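Local atomic coordinates of aspartate-semialdehyde dehydrogenase (Cryptococcus neoformans var. neoformans JEC21, PDB entry 5CEF), a protein that catalyses the NADPH-dependent reductive dephosphorylation of 4-phospho-L-aspartate to L-aspartate semialdehyde, the second step toward methionine and threonine. Residues T184-S189 against A246-V251. Numbering follows the deposited sequence.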
loop_
_atom_site.group_PDB
_atom_site.type_symbol
_atom_site.label_atom_id
_atom_site.label_comp_id
_atom_site.label_asym_id
_atom_site.label_seq_id
_atom_site.Cartn_x
_atom_site.Cartn_y
_atom_site.Cartn_z
ATOM N N THR A 184 -3.600 -15.209 12.071
ATOM C CA THR A 184 -3.256 -13.822 12.313
ATOM C C THR A 184 -2.891 -13.084 11.030
ATOM O O THR A 184 -2.389 -13.672 10.055
ATOM C CB THR A 184 -2.078 -13.643 13.293
ATOM O OG1 THR A 184 -0.884 -14.152 12.707
ATOM C CG2 THR A 184 -2.344 -14.356 14.577
ATOM N N LEU A 185 -3.177 -11.776 11.057
ATOM C CA LEU A 185 -2.770 -10.846 10.035
ATOM C C LEU A 185 -1.976 -9.763 10.749
ATOM O O LEU A 185 -2.535 -8.838 11.343
ATOM C CB LEU A 185 -3.976 -10.254 9.324
ATOM C CG LEU A 185 -4.793 -11.134 8.390
ATOM C CD1 LEU A 185 -5.492 -12.230 9.151
ATOM C CD2 LEU A 185 -5.852 -10.317 7.659
ATOM N N GLN A 186 -0.657 -9.870 10.688
ATOM C CA GLN A 186 0.198 -9.059 11.513
ATOM C C GLN A 186 0.763 -7.893 10.729
ATOM O O GLN A 186 1.179 -8.030 9.613
ATOM C CB GLN A 186 1.269 -9.952 12.186
ATOM C CG GLN A 186 0.596 -11.061 13.015
ATOM C CD GLN A 186 1.537 -12.027 13.720
ATOM O OE1 GLN A 186 1.205 -13.210 13.895
ATOM N NE2 GLN A 186 2.672 -11.539 14.151
ATOM N N ALA A 187 0.734 -6.734 11.363
ATOM C CA ALA A 187 1.305 -5.514 10.863
ATOM C C ALA A 187 2.801 -5.596 10.869
ATOM O O ALA A 187 3.359 -6.473 11.503
ATOM C CB ALA A 187 0.830 -4.334 11.727
ATOM N N ILE A 188 3.427 -4.597 10.254
ATOM C CA ILE A 188 4.901 -4.553 10.118
ATOM C C ILE A 188 5.647 -3.897 11.281
ATOM O O ILE A 188 6.779 -4.218 11.482
ATOM C CB ILE A 188 5.370 -3.896 8.778
ATOM C CG1 ILE A 188 5.070 -2.404 8.710
ATOM C CG2 ILE A 188 4.660 -4.529 7.598
ATOM C CD1 ILE A 188 6.245 -1.543 9.030
ATOM N N SER A 189 5.030 -3.016 12.059
ATOM C CA SER A 189 5.607 -2.603 13.375
ATOM C C SER A 189 6.172 -3.726 14.274
ATOM O O SER A 189 7.160 -3.529 14.970
ATOM C CB SER A 189 4.545 -1.901 14.181
ATOM O OG SER A 189 4.626 -0.555 13.875
ATOM N N ALA A 246 -2.376 -22.545 14.863
ATOM C CA ALA A 246 -2.231 -21.213 14.315
ATOM C C ALA A 246 -1.591 -21.157 12.911
ATOM O O ALA A 246 -0.746 -21.978 12.554
ATOM C CB ALA A 246 -1.375 -20.392 15.257
ATOM N N THR A 247 -1.987 -20.147 12.143
ATOM C CA THR A 247 -1.274 -19.749 10.957
ATOM C C THR A 247 -1.049 -18.253 11.112
ATOM O O THR A 247 -1.981 -17.531 11.456
ATOM C CB THR A 247 -2.108 -20.002 9.712
ATOM O OG1 THR A 247 -2.575 -21.358 9.663
ATOM C CG2 THR A 247 -1.287 -19.745 8.514
ATOM N N CYS A 248 0.184 -17.792 10.915
ATOM C CA CYS A 248 0.538 -16.402 11.170
ATOM C C CYS A 248 1.032 -15.779 9.905
ATOM O O CYS A 248 1.922 -16.321 9.234
ATOM C CB CYS A 248 1.624 -16.312 12.218
ATOM S SG CYS A 248 1.050 -16.804 13.858
ATOM N N THR A 249 0.406 -14.674 9.501
ATOM C CA THR A 249 0.774 -14.032 8.250
ATOM C C THR A 249 1.160 -12.609 8.509
ATOM O O THR A 249 0.778 -12.034 9.523
ATOM C CB THR A 249 -0.363 -14.029 7.249
ATOM O OG1 THR A 249 -1.344 -13.091 7.675
ATOM C CG2 THR A 249 -0.977 -15.369 7.153
ATOM N N ARG A 250 1.909 -12.040 7.570
ATOM C CA ARG A 250 2.240 -10.625 7.597
ATOM C C ARG A 250 1.465 -9.923 6.481
ATOM O O ARG A 250 1.382 -10.447 5.381
ATOM C CB ARG A 250 3.711 -10.438 7.381
ATOM C CG ARG A 250 4.169 -9.003 7.470
ATOM C CD ARG A 250 4.437 -8.647 8.910
ATOM N NE ARG A 250 5.597 -9.379 9.433
ATOM C CZ ARG A 250 5.923 -9.407 10.731
ATOM N NH1 ARG A 250 5.149 -8.817 11.656
ATOM N NH2 ARG A 250 7.002 -10.054 11.133
ATOM N N VAL A 251 0.929 -8.737 6.772
ATOM C CA VAL A 251 0.155 -7.965 5.801
ATOM C C VAL A 251 0.731 -6.554 5.735
ATOM O O VAL A 251 1.465 -6.144 6.613
ATOM C CB VAL A 251 -1.321 -7.893 6.193
ATOM C CG1 VAL A 251 -1.982 -9.251 6.051
ATOM C CG2 VAL A 251 -1.503 -7.383 7.625
#
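T184 O is gripped twice by T249: T249 OG1 donates to T184 O at 2.7 Å, in plane on a lone pair, while T249 N reaches T184 O from above the carbonyl plane at 3.0 Å. Chi1 of 73° puts T249 OG1 between its backbone N and carbonyl carbon, from where it meets T184 O. Strands 177-186 and 243-250, parallel neighbours in the mixed sheet of the dimerisation domain with 243-250 outermost within the chain, also pair through T184 N to T247 O, Q186 N to T249 O and V251 N to Q186 O. Just beyond strand 177-186, R250 NH1 bonds A187 O at 3.0 Å, its chain bent at chi2 and chi3 and the oxygen near the guanidinium edge. On the face of T184, C248 and Q186, T184 OG1 donates to Q186 OE1 at 2.6 Å, and C248 CB and SG pack against both oxygens. On the L185 side, L185 CB meets V251 CG1 at 4.0 Å. Q186 NE2 is hydrogen-bonded to E212 OE2, and A187 N to H257 ND1, the predicted proton acceptor. The chemistry thus implies a polar network fixing the Q186 amide and strand end beside the probable catalytic histidine, with the L185 side packed against the second subunit.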